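Side-chain contacts in beta-glucuronidase (uncultured Clostridium sp., PDB 6U7J), which probably hydrolyses beta-D-glucuronides, including estrogen glucuronides in the gut, as a bacterial beta-glucuronidase of glycoside hydrolase family 2: residues B[412-417]-B[427-432]; B[204-209]-B[213-218]; B[478-483]-B[528-533]. One frame throughout, in Å; residues are numbered along the deposited sequence.

Contact 1. Residues B[412-417]-B[427-432]; sequences WSITNE and NYFEEV
I414 and V432 mark the nearest backbone approach, with CA atoms 7.8 Å apart, where strand segment 412-416 runs nearly antiparallel to helix segment 427-432 at an angle of 158° and an axis distance of 10.2 Å. This is the return leg of a beta-alpha-beta unit of the TIM barrel: strand 409-416, the fourth of eight parallel barrel strands, leads into helix 424-439, which packs on its outer side before strand 445-449 follows. The strand backbone twists at I414 (psi -7°), and the consecutive residues I414 and T415 both turn their side chains to the helix. With CG1 lodged between its backbone N and carbonyl carbon (chi1 62°), I414 sends CD1 outward to two partners. I414 CD1 lies 3.8 Å from V432 CG1, where the two side chains run alongside in opposing senses, and 4.0 Å from F429 CD1 at the edge of that ring. The T415 side chain stands roughly perpendicular to that of F429; T415 CG2 comes within 3.6 Å of F429 CE1, neither squarely over the face nor at the edge. T415 OG1 lies 3.8 Å from F429 CE1, yet its polar partner is A365 O. One face of the F429 ring is covered by Y428 of the same helix, whose CD1 stands 3.7 Å above the ring plane, over its centre. All four touching residues are buried, and the interface is purely one of van der Waals packing. Helix 386-403 closes the neighbourhood: its L389 and L396 pack on V432, and its H392 joins both segments by hydrogen-bonding Y428 OH and I414 O, while P418 lies against F429 and strands 358-362 and 445-449 flank strand 409-416 within the barrel.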
loop_
_atom_site.group_PDB
_atom_site.type_symbol
_atom_site.label_atom_id
_atom_site.label_comp_id
_atom_site.label_asym_id
_atom_site.label_seq_id
_atom_site.Cartn_x
_atom_site.Cartn_y
_atom_site.Cartn_z
ATOM N N TRP B 412 -29.972 18.716 -18.773
ATOM C CA TRP B 412 -30.184 18.938 -17.348
ATOM C C TRP B 412 -30.567 17.615 -16.712
ATOM O O TRP B 412 -31.475 16.938 -17.198
ATOM C CB TRP B 412 -31.299 19.956 -17.058
ATOM C CG TRP B 412 -31.173 21.291 -17.740
ATOM C CD1 TRP B 412 -31.960 21.761 -18.734
ATOM C CD2 TRP B 412 -30.225 22.331 -17.452
ATOM N NE1 TRP B 412 -31.551 23.014 -19.113
ATOM C CE2 TRP B 412 -30.488 23.391 -18.344
ATOM C CE3 TRP B 412 -29.167 22.461 -16.541
ATOM C CZ2 TRP B 412 -29.738 24.569 -18.357
ATOM C CZ3 TRP B 412 -28.419 23.627 -16.555
ATOM C CH2 TRP B 412 -28.711 24.669 -17.454
ATOM N N SER B 413 -29.897 17.257 -15.623
ATOM C CA SER B 413 -30.342 16.152 -14.795
ATOM C C SER B 413 -30.969 16.737 -13.543
ATOM O O SER B 413 -30.332 17.532 -12.848
ATOM C CB SER B 413 -29.197 15.205 -14.431
ATOM O OG SER B 413 -29.603 14.352 -13.383
ATOM N N ILE B 414 -32.208 16.340 -13.253
ATOM C CA ILE B 414 -32.991 16.999 -12.216
ATOM C C ILE B 414 -32.976 16.246 -10.903
ATOM O O ILE B 414 -33.507 16.766 -9.905
ATOM C CB ILE B 414 -34.452 17.203 -12.670
ATOM C CG1 ILE B 414 -35.104 15.849 -12.914
ATOM C CG2 ILE B 414 -34.494 18.078 -13.923
ATOM C CD1 ILE B 414 -36.614 15.901 -12.954
ATOM N N THR B 415 -32.402 15.040 -10.872
ATOM C CA THR B 415 -32.390 14.202 -9.686
ATOM C C THR B 415 -31.449 13.024 -9.914
ATOM O O THR B 415 -31.252 12.565 -11.047
ATOM C CB THR B 415 -33.802 13.702 -9.335
ATOM O OG1 THR B 415 -33.784 13.037 -8.073
ATOM C CG2 THR B 415 -34.330 12.743 -10.392
ATOM N N ASN B 416 -30.861 12.549 -8.826
ATOM C CA ASN B 416 -30.034 11.353 -8.859
ATOM C C ASN B 416 -30.639 10.326 -7.918
ATOM O O ASN B 416 -30.729 10.567 -6.707
ATOM C CB ASN B 416 -28.580 11.661 -8.485
ATOM C CG ASN B 416 -27.717 10.420 -8.475
ATOM O OD1 ASN B 416 -27.230 9.975 -9.518
ATOM N ND2 ASN B 416 -27.527 9.851 -7.296
ATOM N N GLU B 417 -31.100 9.212 -8.485
ATOM C CA GLU B 417 -31.543 8.048 -7.732
ATOM C C GLU B 417 -32.651 8.342 -6.687
ATOM O O GLU B 417 -32.535 8.004 -5.549
ATOM C CB GLU B 417 -30.357 7.393 -7.030
ATOM C CG GLU B 417 -29.297 6.815 -7.982
ATOM C CD GLU B 417 -28.287 5.889 -7.270
ATOM O OE1 GLU B 417 -28.145 5.961 -6.032
ATOM O OE2 GLU B 417 -27.631 5.088 -7.960
ATOM N N ASN B 427 -46.341 12.615 -9.421
ATOM C CA ASN B 427 -46.753 14.021 -9.435
ATOM C C ASN B 427 -45.576 14.953 -9.154
ATOM O O ASN B 427 -45.464 16.024 -9.765
ATOM C CB ASN B 427 -47.860 14.264 -8.404
ATOM C CG ASN B 427 -49.223 13.770 -8.867
ATOM O OD1 ASN B 427 -49.393 13.332 -10.010
ATOM N ND2 ASN B 427 -50.200 13.818 -7.966
ATOM N N TYR B 428 -44.709 14.576 -8.207
ATOM C CA TYR B 428 -43.567 15.413 -7.850
ATOM C C TYR B 428 -42.714 15.696 -9.073
ATOM O O TYR B 428 -42.465 16.853 -9.427
ATOM C CB TYR B 428 -42.733 14.734 -6.751
ATOM C CG TYR B 428 -41.584 15.578 -6.243
ATOM C CD1 TYR B 428 -40.395 15.679 -6.959
ATOM C CD2 TYR B 428 -41.691 16.284 -5.047
ATOM C CE1 TYR B 428 -39.358 16.461 -6.507
ATOM C CE2 TYR B 428 -40.643 17.063 -4.576
ATOM C CZ TYR B 428 -39.487 17.154 -5.314
ATOM O OH TYR B 428 -38.452 17.937 -4.863
ATOM N N PHE B 429 -42.276 14.645 -9.750
ATOM C CA PHE B 429 -41.341 14.846 -10.841
ATOM C C PHE B 429 -42.014 15.350 -12.102
ATOM O O PHE B 429 -41.348 15.989 -12.923
ATOM C CB PHE B 429 -40.555 13.551 -11.073
ATOM C CG PHE B 429 -39.548 13.294 -9.981
ATOM C CD1 PHE B 429 -38.356 14.004 -9.946
ATOM C CD2 PHE B 429 -39.833 12.429 -8.949
ATOM C CE1 PHE B 429 -37.430 13.805 -8.921
ATOM C CE2 PHE B 429 -38.922 12.222 -7.919
ATOM C CZ PHE B 429 -37.715 12.915 -7.910
ATOM N N GLU B 430 -43.316 15.111 -12.270
ATOM C CA GLU B 430 -44.021 15.753 -13.374
ATOM C C GLU B 430 -44.021 17.260 -13.204
ATOM O O GLU B 430 -43.778 18.003 -14.166
ATOM C CB GLU B 430 -45.457 15.253 -13.478
ATOM C CG GLU B 430 -46.113 15.722 -14.763
ATOM C CD GLU B 430 -47.605 15.504 -14.776
ATOM O OE1 GLU B 430 -48.195 15.488 -15.880
ATOM O OE2 GLU B 430 -48.188 15.350 -13.683
ATOM N N GLU B 431 -44.290 17.729 -11.981
ATOM C CA GLU B 431 -44.173 19.150 -11.692
ATOM C C GLU B 431 -42.761 19.649 -11.973
ATOM O O GLU B 431 -42.572 20.658 -12.662
ATOM C CB GLU B 431 -44.568 19.415 -10.242
ATOM C CG GLU B 431 -45.985 19.930 -10.088
ATOM C CD GLU B 431 -46.246 21.140 -10.973
ATOM O OE1 GLU B 431 -45.633 22.205 -10.729
ATOM O OE2 GLU B 431 -47.043 21.014 -11.929
ATOM N N VAL B 432 -41.746 18.940 -11.459
ATOM C CA VAL B 432 -40.372 19.405 -11.631
ATOM C C VAL B 432 -40.014 19.455 -13.107
ATOM O O VAL B 432 -39.449 20.441 -13.591
ATOM C CB VAL B 432 -39.382 18.522 -10.848
ATOM C CG1 VAL B 432 -37.952 18.962 -11.141
ATOM C CG2 VAL B 432 -39.634 18.608 -9.365
#

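Contact 2. Residues B[204-209]-B[213-218]; sequences RTTVDD and MVHYEI
T206 lies across the root of the M213 side chain, its OG1 only 3.1 Å from M213 CB, in a beta hairpin formed by strands 198-208 and 211-220 of the immunoglobulin-like beta-sandwich domain of family 2 glycosidases. T206 OG1 sits between the backbone N and carbonyl carbon (chi1 58°), which also sets it at the edge of the H215 imidazole, 3.7 Å from H215 CE1. R204, T206, M213 and H215 share one face of the sheet, where M248 of strand 246-251 packs on M213 and H215. T205 and V214, a non-hydrogen-bonded pair, point to the other face; V214 meets I231 of strand 227-232, in the second sheet of the sandwich. R204 pairs with H215, and T206 with M213, as hydrogen-bonded pairs. The bond from H215 N to R204 O is 2.8 Å long, and that from M213 N to T206 O is 3.0 Å. A CA-H...O contact from T205 CA adds to the load on M213 O, which accepts two hydrogen bonds: T206 N approaches from one face of the carbonyl plane, and H215 ND1, 3.2 Å from M213 O and with that oxygen close to its ring plane, from the opposite face.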
loop_
_atom_site.group_PDB
_atom_site.type_symbol
_atom_site.label_atom_id
_atom_site.label_comp_id
_atom_site.label_asym_id
_atom_site.label_seq_id
_atom_site.Cartn_x
_atom_site.Cartn_y
_atom_site.Cartn_z
ATOM N N ARG B 204 -29.518 32.353 -27.264
ATOM C CA ARG B 204 -29.913 31.090 -27.870
ATOM C C ARG B 204 -29.525 31.136 -29.336
ATOM O O ARG B 204 -29.572 32.198 -29.967
ATOM C CB ARG B 204 -31.409 30.821 -27.698
ATOM C CG ARG B 204 -31.857 31.001 -26.245
ATOM C CD ARG B 204 -33.306 30.600 -25.982
ATOM N NE ARG B 204 -34.294 31.559 -26.511
ATOM C CZ ARG B 204 -34.333 32.880 -26.294
ATOM N NH1 ARG B 204 -33.443 33.494 -25.519
ATOM N NH2 ARG B 204 -35.301 33.598 -26.858
ATOM N N THR B 205 -29.096 29.998 -29.865
ATOM C CA THR B 205 -28.614 29.942 -31.231
ATOM C C THR B 205 -29.387 28.891 -32.011
ATOM O O THR B 205 -29.855 27.893 -31.454
ATOM C CB THR B 205 -27.102 29.642 -31.282
ATOM O OG1 THR B 205 -26.831 28.374 -30.664
ATOM C CG2 THR B 205 -26.315 30.732 -30.557
ATOM N N THR B 206 -29.547 29.155 -33.303
ATOM C CA THR B 206 -30.012 28.180 -34.275
ATOM C C THR B 206 -29.014 28.167 -35.425
ATOM O O THR B 206 -28.153 29.044 -35.537
ATOM C CB THR B 206 -31.425 28.499 -34.790
ATOM O OG1 THR B 206 -31.441 29.808 -35.368
ATOM C CG2 THR B 206 -32.443 28.439 -33.657
ATOM N N VAL B 207 -29.110 27.152 -36.278
ATOM C CA VAL B 207 -28.215 27.025 -37.419
ATOM C C VAL B 207 -29.045 26.703 -38.650
ATOM O O VAL B 207 -29.810 25.735 -38.645
ATOM C CB VAL B 207 -27.149 25.936 -37.202
ATOM C CG1 VAL B 207 -26.402 25.674 -38.498
ATOM C CG2 VAL B 207 -26.190 26.353 -36.109
ATOM N N ASP B 208 -28.893 27.508 -39.699
ATOM C CA ASP B 208 -29.500 27.227 -40.998
ATOM C C ASP B 208 -28.378 26.907 -41.988
ATOM O O ASP B 208 -27.679 27.804 -42.460
ATOM C CB ASP B 208 -30.370 28.376 -41.481
ATOM C CG ASP B 208 -31.415 27.920 -42.475
ATOM O OD1 ASP B 208 -31.221 26.819 -43.049
ATOM O OD2 ASP B 208 -32.423 28.633 -42.673
ATOM N N ASP B 209 -28.230 25.621 -42.314
ATOM C CA ASP B 209 -27.059 25.037 -42.939
ATOM C C ASP B 209 -25.781 25.704 -42.476
ATOM O O ASP B 209 -25.216 25.311 -41.431
ATOM C CB ASP B 209 -27.168 25.057 -44.471
ATOM C CG ASP B 209 -26.127 24.166 -45.153
ATOM O OD1 ASP B 209 -24.960 24.107 -44.690
ATOM O OD2 ASP B 209 -26.489 23.459 -46.115
ATOM N N MET B 213 -27.846 31.869 -36.410
ATOM C CA MET B 213 -28.802 32.882 -35.968
ATOM C C MET B 213 -28.645 33.054 -34.456
ATOM O O MET B 213 -29.112 32.217 -33.676
ATOM C CB MET B 213 -30.236 32.492 -36.329
ATOM C CG MET B 213 -30.721 32.891 -37.735
ATOM S SD MET B 213 -30.307 34.559 -38.334
ATOM C CE MET B 213 -30.821 35.589 -36.966
ATOM N N VAL B 214 -28.005 34.144 -34.042
ATOM C CA VAL B 214 -27.800 34.431 -32.627
ATOM C C VAL B 214 -28.973 35.271 -32.131
ATOM O O VAL B 214 -29.110 36.441 -32.499
ATOM C CB VAL B 214 -26.469 35.147 -32.378
ATOM C CG1 VAL B 214 -26.311 35.448 -30.887
ATOM C CG2 VAL B 214 -25.322 34.309 -32.877
ATOM N N HIS B 215 -29.824 34.666 -31.306
ATOM C CA HIS B 215 -30.889 35.375 -30.609
ATOM C C HIS B 215 -30.365 35.788 -29.241
ATOM O O HIS B 215 -29.952 34.928 -28.454
ATOM C CB HIS B 215 -32.130 34.496 -30.434
ATOM C CG HIS B 215 -32.675 33.931 -31.708
ATOM N ND1 HIS B 215 -31.912 33.188 -32.583
ATOM C CD2 HIS B 215 -33.920 33.981 -32.241
ATOM C CE1 HIS B 215 -32.659 32.817 -33.609
ATOM N NE2 HIS B 215 -33.882 33.283 -33.424
ATOM N N TYR B 216 -30.387 37.084 -28.945
ATOM C CA TYR B 216 -29.936 37.558 -27.646
ATOM C C TYR B 216 -30.977 38.478 -27.030
ATOM O O TYR B 216 -31.794 39.080 -27.727
ATOM C CB TYR B 216 -28.581 38.273 -27.736
ATOM C CG TYR B 216 -28.611 39.633 -28.391
ATOM C CD1 TYR B 216 -28.994 40.766 -27.679
ATOM C CD2 TYR B 216 -28.224 39.792 -29.714
ATOM C CE1 TYR B 216 -29.020 42.012 -28.280
ATOM C CE2 TYR B 216 -28.236 41.034 -30.320
ATOM C CZ TYR B 216 -28.634 42.138 -29.600
ATOM O OH TYR B 216 -28.652 43.371 -30.201
ATOM N N GLU B 217 -30.915 38.587 -25.705
ATOM C CA GLU B 217 -31.815 39.437 -24.934
ATOM C C GLU B 217 -31.056 39.953 -23.720
ATOM O O GLU B 217 -30.533 39.160 -22.927
ATOM C CB GLU B 217 -33.069 38.675 -24.512
ATOM C CG GLU B 217 -34.040 39.489 -23.674
ATOM C CD GLU B 217 -35.302 38.707 -23.342
ATOM O OE1 GLU B 217 -36.189 39.251 -22.648
ATOM O OE2 GLU B 217 -35.402 37.540 -23.784
ATOM N N ILE B 218 -31.001 41.275 -23.584
ATOM C CA ILE B 218 -30.191 41.951 -22.585
ATOM C C ILE B 218 -31.117 42.722 -21.649
ATOM O O ILE B 218 -32.153 43.248 -22.071
ATOM C CB ILE B 218 -29.164 42.878 -23.257
ATOM C CG1 ILE B 218 -28.320 42.067 -24.244
ATOM C CG2 ILE B 218 -28.277 43.572 -22.226
ATOM C CD1 ILE B 218 -27.437 42.904 -25.141
#

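Contact 3. Residues B[478-483]-B[528-533]; sequences GKIERI and QKRCIE
Two neighbouring helices in the outer layer of the TIM barrel meet here, as I480 and I483, near the N-terminal end of helix 480-498, lean on R530 and C531 of helix 525-540. Their nearest CA atoms, those of I480 and C531, are 6.5 Å apart. I480 lies athwart the R530 side chain and brings its CG2 branch to within 3.6 Å of R530 NH2, oblique to the guanidinium plane. Three residues on, I483 CD1 rests against the backbone of C531, 3.8 Å from C531 CA, with C531 SG farther off at 4.3 Å. R530, bent at chi2 and chi3 (-75° and -64°), curls along its own helix toward the C-terminal end, where R530 NH1 donates to E533 OE1 at 2.6 Å in a salt bridge; E534 forms a second one with the same nitrogen. E520 touches both I480 and R530 from a loop, and E534 and N535 also touch I483. Just beside the contact, G478 N bonds Y527 OH. The charge of R530 is probably balanced largely by E533 and E534, leaving NH2 in van der Waals contact with the I480 CG2 methyl, and between the two segments the contact is of that kind throughout.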
loop_
_atom_site.group_PDB
_atom_site.type_symbol
_atom_site.label_atom_id
_atom_site.label_comp_id
_atom_site.label_asym_id
_atom_site.label_seq_id
_atom_site.Cartn_x
_atom_site.Cartn_y
_atom_site.Cartn_z
ATOM N N GLY B 478 -18.872 -10.293 -7.413
ATOM C CA GLY B 478 -17.870 -11.293 -7.679
ATOM C C GLY B 478 -18.169 -12.227 -8.836
ATOM O O GLY B 478 -17.243 -12.873 -9.329
ATOM N N LYS B 479 -19.427 -12.310 -9.290
ATOM C CA LYS B 479 -19.828 -13.275 -10.327
ATOM C C LYS B 479 -19.673 -12.629 -11.704
ATOM O O LYS B 479 -20.625 -12.130 -12.315
ATOM C CB LYS B 479 -21.257 -13.764 -10.097
ATOM C CG LYS B 479 -21.653 -13.953 -8.630
ATOM C CD LYS B 479 -21.260 -15.348 -8.131
ATOM C CE LYS B 479 -22.080 -15.778 -6.917
ATOM N NZ LYS B 479 -23.517 -15.372 -7.083
ATOM N N ILE B 480 -18.442 -12.687 -12.212
ATOM C CA ILE B 480 -18.087 -11.992 -13.444
ATOM C C ILE B 480 -18.965 -12.446 -14.603
ATOM O O ILE B 480 -19.386 -11.635 -15.439
ATOM C CB ILE B 480 -16.589 -12.201 -13.728
ATOM C CG1 ILE B 480 -15.771 -11.427 -12.687
ATOM C CG2 ILE B 480 -16.208 -11.816 -15.168
ATOM C CD1 ILE B 480 -14.297 -11.702 -12.752
ATOM N N GLU B 481 -19.293 -13.742 -14.642
ATOM C CA GLU B 481 -19.998 -14.346 -15.770
ATOM C C GLU B 481 -21.457 -13.898 -15.868
ATOM O O GLU B 481 -22.055 -14.020 -16.944
ATOM C CB GLU B 481 -19.917 -15.881 -15.672
ATOM C CG GLU B 481 -20.441 -16.463 -14.336
ATOM C CD GLU B 481 -19.508 -16.215 -13.128
ATOM O OE1 GLU B 481 -18.325 -15.828 -13.328
ATOM O OE2 GLU B 481 -19.968 -16.406 -11.977
ATOM N N ARG B 482 -22.032 -13.374 -14.780
ATOM C CA ARG B 482 -23.410 -12.895 -14.767
ATOM C C ARG B 482 -23.552 -11.423 -15.149
ATOM O O ARG B 482 -24.684 -10.962 -15.346
ATOM C CB ARG B 482 -24.039 -13.119 -13.380
ATOM C CG ARG B 482 -24.073 -14.573 -12.924
ATOM C CD ARG B 482 -24.801 -15.469 -13.940
ATOM N NE ARG B 482 -23.884 -16.240 -14.798
ATOM C CZ ARG B 482 -24.074 -16.461 -16.103
ATOM N NH1 ARG B 482 -25.154 -15.972 -16.712
ATOM N NH2 ARG B 482 -23.187 -17.171 -16.796
ATOM N N ILE B 483 -22.446 -10.683 -15.271
ATOM C CA ILE B 483 -22.526 -9.242 -15.519
ATOM C C ILE B 483 -23.134 -8.964 -16.888
ATOM O O ILE B 483 -24.152 -8.274 -17.004
ATOM C CB ILE B 483 -21.138 -8.585 -15.400
ATOM C CG1 ILE B 483 -20.550 -8.774 -14.001
ATOM C CG2 ILE B 483 -21.225 -7.083 -15.757
ATOM C CD1 ILE B 483 -19.146 -8.235 -13.892
ATOM N N GLN B 528 -11.721 -4.750 -11.145
ATOM C CA GLN B 528 -12.303 -3.524 -11.685
ATOM C C GLN B 528 -12.257 -3.534 -13.207
ATOM O O GLN B 528 -13.229 -3.150 -13.869
ATOM C CB GLN B 528 -11.572 -2.298 -11.147
ATOM C CG GLN B 528 -12.259 -0.974 -11.440
ATOM C CD GLN B 528 -11.460 0.227 -10.953
ATOM O OE1 GLN B 528 -10.242 0.283 -11.106
ATOM N NE2 GLN B 528 -12.148 1.191 -10.364
ATOM N N LYS B 529 -11.139 -3.987 -13.779
ATOM C CA LYS B 529 -11.025 -3.989 -15.227
ATOM C C LYS B 529 -12.024 -4.958 -15.858
ATOM O O LYS B 529 -12.691 -4.614 -16.846
ATOM C CB LYS B 529 -9.597 -4.323 -15.644
ATOM C CG LYS B 529 -9.371 -4.257 -17.152
ATOM C CD LYS B 529 -8.552 -5.449 -17.572
ATOM C CE LYS B 529 -7.958 -5.324 -18.967
ATOM N NZ LYS B 529 -8.519 -6.378 -19.858
ATOM N N ARG B 530 -12.154 -6.165 -15.290
ATOM C CA ARG B 530 -13.059 -7.177 -15.844
ATOM C C ARG B 530 -14.525 -6.778 -15.644
ATOM O O ARG B 530 -15.359 -6.978 -16.536
ATOM C CB ARG B 530 -12.792 -8.547 -15.197
ATOM C CG ARG B 530 -11.398 -9.169 -15.449
ATOM C CD ARG B 530 -11.276 -9.727 -16.856
ATOM N NE ARG B 530 -12.217 -10.830 -17.065
ATOM C CZ ARG B 530 -13.255 -10.781 -17.899
ATOM N NH1 ARG B 530 -13.483 -9.691 -18.625
ATOM N NH2 ARG B 530 -14.063 -11.824 -18.005
ATOM N N CYS B 531 -14.859 -6.244 -14.468
ATOM C CA CYS B 531 -16.226 -5.813 -14.216
ATOM C C CYS B 531 -16.680 -4.792 -15.262
ATOM O O CYS B 531 -17.794 -4.882 -15.794
ATOM C CB CYS B 531 -16.313 -5.234 -12.798
ATOM S SG CYS B 531 -17.860 -4.492 -12.317
ATOM N N ILE B 532 -15.803 -3.845 -15.606
ATOM C CA ILE B 532 -16.141 -2.813 -16.582
ATOM C C ILE B 532 -16.194 -3.397 -17.998
ATOM O O ILE B 532 -17.080 -3.057 -18.788
ATOM C CB ILE B 532 -15.141 -1.641 -16.462
ATOM C CG1 ILE B 532 -15.446 -0.839 -15.194
ATOM C CG2 ILE B 532 -15.201 -0.706 -17.655
ATOM C CD1 ILE B 532 -14.529 0.325 -15.027
ATOM N N GLU B 533 -15.252 -4.276 -18.343
ATOM C CA GLU B 533 -15.297 -4.950 -19.644
ATOM C C GLU B 533 -16.634 -5.645 -19.897
ATOM O O GLU B 533 -17.206 -5.548 -20.988
ATOM C CB GLU B 533 -14.195 -5.995 -19.727
ATOM C CG GLU B 533 -12.867 -5.487 -20.142
ATOM C CD GLU B 533 -11.801 -6.549 -19.932
ATOM O OE1 GLU B 533 -12.144 -7.709 -19.561
ATOM O OE2 GLU B 533 -10.612 -6.231 -20.151
#

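Contacts 1 and 3 both belong to the TIM barrel, but contact 1 bridges the inner strands and the outer helices, whereas contact 3 lies within the outer helices. Contact 1 joins a barrel strand to the helix that follows it and is fully buried, with aliphatic and aromatic groups doing the work; contact 3 is partly buried and mixes isoleucines with a salt-bridged arginine. Contact 2 stands apart in the sandwich domain, a surface hairpin held by backbone hydrogen bonds, with mostly polar side chains and a methionine along one face. No element is shared among the three. The centres of contacts 1 and 2 are about 28 Å apart, those of 1 and 3 about 31 Å, and those of 2 and 3 about 46 Å.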